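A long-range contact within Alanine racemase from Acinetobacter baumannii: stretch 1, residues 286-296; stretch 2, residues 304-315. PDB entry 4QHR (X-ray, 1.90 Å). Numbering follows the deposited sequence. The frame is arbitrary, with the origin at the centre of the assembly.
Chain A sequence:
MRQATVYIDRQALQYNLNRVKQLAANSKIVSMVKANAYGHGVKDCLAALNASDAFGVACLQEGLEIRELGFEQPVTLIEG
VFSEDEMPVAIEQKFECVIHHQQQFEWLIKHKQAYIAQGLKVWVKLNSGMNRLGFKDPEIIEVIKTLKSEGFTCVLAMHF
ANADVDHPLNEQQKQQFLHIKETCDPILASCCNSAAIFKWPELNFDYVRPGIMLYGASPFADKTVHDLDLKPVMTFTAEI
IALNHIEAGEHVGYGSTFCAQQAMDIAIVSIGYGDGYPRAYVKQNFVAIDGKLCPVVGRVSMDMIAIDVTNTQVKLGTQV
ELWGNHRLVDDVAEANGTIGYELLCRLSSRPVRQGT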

ATOM      1  N   PHE A 286      -6.690  13.239  11.295  1.00  9.40           N
ATOM      2  CA  PHE A 286      -6.066  14.538  11.250  1.00  9.46           C
ATOM      3  C   PHE A 286      -4.723  14.440  10.545  1.00  9.34           C
ATOM      4  O   PHE A 286      -4.104  13.373  10.529  1.00  8.99           O
ATOM      5  CB  PHE A 286      -5.875  15.074  12.683  1.00  9.68           C
ATOM      6  CG  PHE A 286      -7.180  15.277  13.423  1.00  9.95           C
ATOM      7  CD1 PHE A 286      -7.736  14.238  14.101  1.00 10.00           C
ATOM      8  CD2 PHE A 286      -7.842  16.505  13.401  1.00 10.25           C
ATOM      9  CE1 PHE A 286      -8.974  14.384  14.753  1.00 10.41           C
ATOM     10  CE2 PHE A 286      -9.058  16.666  14.061  1.00 10.46           C
ATOM     11  CZ  PHE A 286      -9.625  15.581  14.732  1.00 10.26           C
ATOM     12  N   VAL A 287      -4.284  15.562   9.989  1.00  9.19           N
ATOM     13  CA  VAL A 287      -2.903  15.755   9.579  1.00  9.56           C
ATOM     14  C   VAL A 287      -2.263  16.853  10.465  1.00 10.18           C
ATOM     15  O   VAL A 287      -2.972  17.617  11.147  1.00 10.76           O
ATOM     16  CB  VAL A 287      -2.766  16.136   8.124  1.00  9.54           C
ATOM     17  CG1 VAL A 287      -3.413  15.080   7.232  1.00  9.46           C
ATOM     18  CG2 VAL A 287      -3.405  17.513   7.819  1.00  9.28           C
ATOM     19  N   ALA A 288      -0.946  16.962  10.414  1.00 11.41           N
ATOM     20  CA  ALA A 288      -0.223  17.954  11.212  1.00 11.92           C
ATOM     21  C   ALA A 288       0.323  19.010  10.273  1.00 12.64           C
ATOM     22  O   ALA A 288       1.003  18.685   9.277  1.00 12.14           O
ATOM     23  CB  ALA A 288       0.884  17.298  11.991  1.00 11.87           C
ATOM     24  N   ILE A 289      -0.003  20.267  10.544  1.00 13.22           N
ATOM     25  CA  ILE A 289       0.441  21.400   9.711  1.00 13.97           C
ATOM     26  C   ILE A 289       0.712  22.592  10.636  1.00 15.10           C
ATOM     27  O   ILE A 289      -0.163  22.935  11.433  1.00 15.22           O
ATOM     28  CB  ILE A 289      -0.670  21.905   8.734  1.00 14.86           C
ATOM     29  CG1 ILE A 289      -1.157  20.790   7.834  1.00 14.08           C
ATOM     30  CG2 ILE A 289      -0.163  23.117   7.928  1.00 15.14           C
ATOM     31  CD1 ILE A 289      -2.277  21.173   6.886  1.00 14.05           C
ATOM     32  N   ASP A 290       1.888  23.214  10.512  1.00 16.18           N
ATOM     33  CA  ASP A 290       2.222  24.488  11.167  1.00 16.92           C
ATOM     34  C   ASP A 290       2.032  24.372  12.709  1.00 17.00           C
ATOM     35  O   ASP A 290       1.604  25.338  13.358  1.00 17.16           O
ATOM     36  CB  ASP A 290       1.360  25.636  10.558  1.00 17.47           C
ATOM     37  CG  ASP A 290       1.846  27.054  10.985  1.00 19.11           C
ATOM     38  OD1 ASP A 290       3.050  27.307  10.934  1.00 19.40           O
ATOM     39  OD2 ASP A 290       1.021  27.910  11.385  1.00 21.74           O
ATOM     40  N   GLY A 291       2.322  23.193  13.275  1.00 16.69           N
ATOM     41  CA  GLY A 291       2.097  22.954  14.703  1.00 16.45           C
ATOM     42  C   GLY A 291       0.679  22.711  15.156  1.00 16.90           C
ATOM     43  O   GLY A 291       0.419  22.626  16.371  1.00 15.34           O
ATOM     44  N   LYS A 292      -0.244  22.575  14.207  1.00 17.58           N
ATOM     45  CA  LYS A 292      -1.637  22.261  14.511  1.00 18.32           C
ATOM     46  C   LYS A 292      -2.036  20.925  13.903  1.00 16.99           C
ATOM     47  O   LYS A 292      -1.324  20.337  13.098  1.00 15.38           O
ATOM     48  CB  LYS A 292      -2.552  23.337  13.944  1.00 20.14           C
ATOM     49  CG  LYS A 292      -2.585  24.593  14.795  1.00 22.67           C
ATOM     50  CD  LYS A 292      -1.933  25.754  14.099  1.00 23.19           C
ATOM     51  CE  LYS A 292      -1.497  26.826  15.088  1.00 24.21           C
ATOM     52  NZ  LYS A 292      -0.089  27.231  14.750  1.00 23.15           N
ATOM     53  N   LEU A 293      -3.201  20.474  14.310  1.00 17.12           N
ATOM     54  CA  LEU A 293      -3.821  19.277  13.781  1.00 16.93           C
ATOM     55  C   LEU A 293      -5.011  19.763  13.028  1.00 16.92           C
ATOM     56  O   LEU A 293      -5.778  20.575  13.597  1.00 15.71           O
ATOM     57  CB  LEU A 293      -4.249  18.343  14.918  1.00 17.39           C
ATOM     58  CG  LEU A 293      -3.034  17.737  15.603  1.00 18.38           C
ATOM     59  CD1 LEU A 293      -3.398  17.042  16.925  1.00 19.48           C
ATOM     60  CD2 LEU A 293      -2.296  16.769  14.679  1.00 18.26           C
ATOM     61  N   CYS A 294      -5.174  19.297  11.775  1.00 15.60           N
ATOM     62  CA  CYS A 294      -6.267  19.664  10.899  1.00 15.26           C
ATOM     63  C   CYS A 294      -7.026  18.435  10.417  1.00 14.40           C
ATOM     64  O   CYS A 294      -6.405  17.480   9.921  1.00 13.12           O
ATOM     65  CB  CYS A 294      -5.737  20.408   9.673  1.00 16.85           C
ATOM     66  SG  CYS A 294      -4.769  21.842  10.118  1.00 19.19           S
ATOM     67  N   PRO A 295      -8.368  18.442  10.543  1.00 13.21           N
ATOM     68  CA  PRO A 295      -9.117  17.286  10.132  1.00 12.32           C
ATOM     69  C   PRO A 295      -9.123  17.048   8.614  1.00 11.48           C
ATOM     70  O   PRO A 295      -9.145  17.990   7.807  1.00 11.11           O
ATOM     71  CB  PRO A 295     -10.540  17.578  10.619  1.00 12.81           C
ATOM     72  CG  PRO A 295     -10.617  19.013  10.830  1.00 13.26           C
ATOM     73  CD  PRO A 295      -9.229  19.511  11.082  1.00 13.58           C
ATOM     74  N   VAL A 296      -9.045  15.769   8.257  1.00 10.57           N
ATOM     75  CA  VAL A 296      -9.221  15.313   6.892  1.00  9.96           C
ATOM     76  C   VAL A 296     -10.743  15.294   6.653  1.00 10.03           C
ATOM     77  O   VAL A 296     -11.498  14.765   7.470  1.00  9.78           O
ATOM     78  CB  VAL A 296      -8.603  13.902   6.703  1.00  9.79           C
ATOM     79  CG1 VAL A 296      -8.837  13.387   5.305  1.00  9.88           C
ATOM     80  CG2 VAL A 296      -7.136  13.891   7.078  1.00  9.94           C
TER
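Stretch 2 (304-315) MIAIDVTNTQVK

The apolar centre of this contact is built around Ile307, the third residue of the short strand 305-308. Stretch 1 is a β-hairpin: strands 286-289 and 292-296 are joined by a type I' turn from Ile289 to Lys292, and stretch 2 lays its strand across the side of the hairpin from which Val287 and Ile289 project. Ile307 CD1 comes within 3.2 Å of Ile289 CD1, a very tight approach for two methyl groups, while Ile307 CG2 lies 3.9 Å from Val287 CG2. Ile307 adopts chi1 p and chi2 t, Ile289 chi1 m and chi2 t. β-Branched residues suit such a place, since they favour extended backbone and hold CG2 methyls near the main chain, while isoleucine's extra carbon carries CD1 out to the facing side chain.

The apolar patch continues in both sequence directions along stretch 2. Before Ile307, Ile305 brings CD1 to 4.3 Å from Val287 CG1; after it, Val309 CG1 lies 4.4 Å from Ile289 CD1, and Ile289 CG2 is 4.2 Å from Thr312 CG2 and 3.9 Å from Val314 CG1. Ile289 thus meets side chains from four positions in stretch 2, Ile307, Val309, Thr312 and Val314, which it can do because the chain turns back after the strand.

The two hairpin strands meet strand 305-308 differently. Strand 286-289 crosses it at -70°, with the axes 8.4 Å apart at closest approach, a spacing filled by side chains. Strand 292-296 approaches to 4.8 Å, at 128° between N-to-C directions, so the chains run in broadly opposite senses but splay strongly, and the pairing is brief. Val296 and Ile307 form an antiparallel, non-hydrogen-bonded bridge, their CA atoms 4.4 Å apart and their side chains on the same face of the sheet, with Val296 CG2 4.5 Å from Ile307 CG2. A hydrogen bond next to the bridge runs from Asp308 N to Pro295 O, 2.9 Å long and nearly straight at 163°. Proline has no amide hydrogen to give, but its carbonyl remains a good acceptor. CA-H...O contacts supplement it, Ile307 CA to Pro295 O at 3.2 Å and Val296 CA to Ala306 O at 3.4 Å. Beside them, Pro295 CG rests 3.8 Å from Asp308 CB.

Beyond the strand, a type I turn from Val309 to Thr312, closed by Thr312 N to Val309 O at 3.0 Å, brings the chain back toward the hairpin. Asp308 steadies its start: OD1 accepts from Thr310 N at 2.9 Å and from Thr310 OG1 at 2.7 Å. Thr312 suits the margin because it has both a methyl and a hydroxyl: CG2 lies 3.9 Å from Ile289 O, whereas OG1 is 3.4 Å from Cys294 SG.

At the exposed hairpin turn, Asp290 and Gly291 have positive phi, a conformation glycine accommodates easily. Lys292 NZ donates a hydrogen bond to Asp290 O at 2.9 Å, and a long salt bridge joins Lys292 NZ to Asp290 OD2 at 3.6 Å. The one hydrogen bond across the contact remains Asp308 N to Pro295 O.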

ATOM      1  N   MET A 304      -5.298  12.579  -3.999  1.00  8.62           N
ATOM      2  CA  MET A 304      -5.557  13.815  -3.264  1.00  8.75           C
ATOM      3  C   MET A 304      -6.421  13.587  -2.027  1.00  8.35           C
ATOM      4  O   MET A 304      -7.230  12.652  -2.014  1.00  7.51           O
ATOM      5  CB  MET A 304      -6.311  14.773  -4.150  1.00  9.38           C
ATOM      6  CG  MET A 304      -5.466  15.485  -5.155  1.00 10.15           C
ATOM      7  SD  MET A 304      -6.473  16.483  -6.287  1.00 11.82           S
ATOM      8  CE  MET A 304      -7.120  15.281  -7.446  1.00 10.96           C
ATOM      9  N   ILE A 305      -6.201  14.439  -1.022  1.00  7.99           N
ATOM     10  CA  ILE A 305      -7.084  14.540   0.131  1.00  7.81           C
ATOM     11  C   ILE A 305      -7.453  16.001   0.369  1.00  7.92           C
ATOM     12  O   ILE A 305      -6.745  16.942  -0.087  1.00  7.49           O
ATOM     13  CB  ILE A 305      -6.488  13.892   1.451  1.00  7.63           C
ATOM     14  CG1 ILE A 305      -5.296  14.694   1.984  1.00  7.52           C
ATOM     15  CG2 ILE A 305      -6.141  12.457   1.235  1.00  7.58           C
ATOM     16  CD1 ILE A 305      -4.648  14.185   3.261  1.00  7.46           C
ATOM     17  N   ALA A 306      -8.563  16.193   1.113  1.00  8.09           N
ATOM     18  CA  ALA A 306      -8.985  17.525   1.523  1.00  8.33           C
ATOM     19  C   ALA A 306      -8.884  17.658   3.056  1.00  8.98           C
ATOM     20  O   ALA A 306      -9.197  16.711   3.785  1.00  8.69           O
ATOM     21  CB  ALA A 306     -10.399  17.793   1.053  1.00  8.45           C
ATOM     22  N   ILE A 307      -8.442  18.831   3.519  1.00  9.91           N
ATOM     23  CA  ILE A 307      -8.295  19.133   4.922  1.00 11.25           C
ATOM     24  C   ILE A 307      -8.978  20.466   5.233  1.00 11.88           C
ATOM     25  O   ILE A 307      -9.036  21.378   4.377  1.00 10.29           O
ATOM     26  CB  ILE A 307      -6.817  19.148   5.357  1.00 12.90           C
ATOM     27  CG1 ILE A 307      -6.057  20.211   4.636  1.00 14.12           C
ATOM     28  CG2 ILE A 307      -6.124  17.783   5.074  1.00 12.72           C
ATOM     29  CD1 ILE A 307      -4.590  20.135   4.958  1.00 15.88           C
ATOM     30  N   ASP A 308      -9.521  20.553   6.440  1.00 12.53           N
ATOM     31  CA  ASP A 308     -10.099  21.786   6.934  1.00 13.44           C
ATOM     32  C   ASP A 308      -8.986  22.628   7.521  1.00 13.93           C
ATOM     33  O   ASP A 308      -8.417  22.265   8.544  1.00 14.16           O
ATOM     34  CB  ASP A 308     -11.155  21.463   7.988  1.00 13.73           C
ATOM     35  CG  ASP A 308     -11.736  22.693   8.637  1.00 14.64           C
ATOM     36  OD1 ASP A 308     -11.453  23.802   8.191  1.00 12.84           O
ATOM     37  OD2 ASP A 308     -12.519  22.503   9.606  1.00 15.52           O
ATOM     38  N   VAL A 309      -8.704  23.756   6.870  1.00 15.07           N
ATOM     39  CA  VAL A 309      -7.652  24.664   7.291  1.00 16.57           C
ATOM     40  C   VAL A 309      -8.216  25.974   7.824  1.00 19.29           C
ATOM     41  O   VAL A 309      -7.469  26.928   8.000  1.00 21.69           O
ATOM     42  CB  VAL A 309      -6.630  24.956   6.181  1.00 15.68           C
ATOM     43  CG1 VAL A 309      -5.808  23.693   5.912  1.00 15.48           C
ATOM     44  CG2 VAL A 309      -7.279  25.488   4.904  1.00 15.19           C
ATOM     45  N   THR A 310      -9.510  26.016   8.075  1.00 21.14           N
ATOM     46  CA  THR A 310     -10.147  27.226   8.602  1.00 23.39           C
ATOM     47  C   THR A 310      -9.313  27.875   9.730  1.00 25.86           C
ATOM     48  O   THR A 310      -9.032  29.086   9.675  1.00 27.20           O
ATOM     49  CB  THR A 310     -11.603  26.953   9.034  1.00 23.52           C
ATOM     50  OG1 THR A 310     -12.304  26.375   7.929  1.00 22.75           O
ATOM     51  CG2 THR A 310     -12.303  28.293   9.428  1.00 24.09           C
ATOM     52  N   ASN A 311      -8.852  27.073  10.691  1.00 26.75           N
ATOM     53  CA  ASN A 311      -8.144  27.594  11.876  1.00 28.38           C
ATOM     54  C   ASN A 311      -6.621  27.718  11.765  1.00 29.40           C
ATOM     55  O   ASN A 311      -5.992  28.054  12.746  1.00 28.02           O
ATOM     56  CB  ASN A 311      -8.475  26.689  13.088  1.00 28.99           C
ATOM     57  N   THR A 312      -6.040  27.478  10.578  1.00 28.79           N
ATOM     58  CA  THR A 312      -4.601  27.290  10.408  1.00 28.76           C
ATOM     59  C   THR A 312      -4.069  28.103   9.223  1.00 28.48           C
ATOM     60  O   THR A 312      -4.606  28.038   8.102  1.00 29.05           O
ATOM     61  CB  THR A 312      -4.317  25.782  10.168  1.00 29.13           C
ATOM     62  OG1 THR A 312      -4.937  25.009  11.212  1.00 32.27           O
ATOM     63  CG2 THR A 312      -2.818  25.456  10.123  1.00 28.40           C
ATOM     64  N   GLN A 313      -2.994  28.839   9.447  1.00 27.66           N
ATOM     65  CA  GLN A 313      -2.415  29.648   8.372  1.00 28.46           C
ATOM     66  C   GLN A 313      -1.617  28.783   7.421  1.00 25.04           C
ATOM     67  O   GLN A 313      -0.668  28.109   7.838  1.00 24.61           O
ATOM     68  CB  GLN A 313      -1.506  30.737   8.909  1.00 31.14           C
ATOM     69  CG  GLN A 313      -2.249  31.945   9.441  1.00 35.27           C
ATOM     70  CD  GLN A 313      -1.384  33.187   9.478  1.00 38.00           C
ATOM     71  OE1 GLN A 313      -1.906  34.303   9.600  1.00 43.46           O
ATOM     72  NE2 GLN A 313      -0.054  33.015   9.367  1.00 40.14           N
ATOM     73  N   VAL A 314      -2.012  28.804   6.148  1.00 21.49           N
ATOM     74  CA  VAL A 314      -1.381  27.972   5.155  1.00 19.48           C
ATOM     75  C   VAL A 314      -1.245  28.747   3.869  1.00 18.26           C
ATOM     76  O   VAL A 314      -1.830  29.831   3.710  1.00 17.69           O
ATOM     77  CB  VAL A 314      -2.181  26.680   4.860  1.00 19.50           C
ATOM     78  CG1 VAL A 314      -2.299  25.821   6.116  1.00 19.33           C
ATOM     79  CG2 VAL A 314      -3.552  27.007   4.258  1.00 19.18           C
ATOM     80  N   LYS A 315      -0.446  28.184   2.980  1.00 16.52           N
ATOM     81  CA  LYS A 315      -0.311  28.675   1.655  1.00 16.64           C
ATOM     82  C   LYS A 315      -0.183  27.507   0.701  1.00 15.44           C
ATOM     83  O   LYS A 315      -0.011  26.357   1.119  1.00 15.26           O
ATOM     84  CB  LYS A 315       0.949  29.522   1.530  1.00 17.53           C
ATOM     85  CG  LYS A 315       0.896  30.870   2.231  1.00 17.88           C
ATOM     86  CD  LYS A 315       2.111  31.685   1.839  1.00 18.29           C
ATOM     87  CE  LYS A 315       2.159  32.232   0.420  1.00 17.97           C
ATOM     88  NZ  LYS A 315       1.256  33.403   0.273  1.00 17.05           N
TER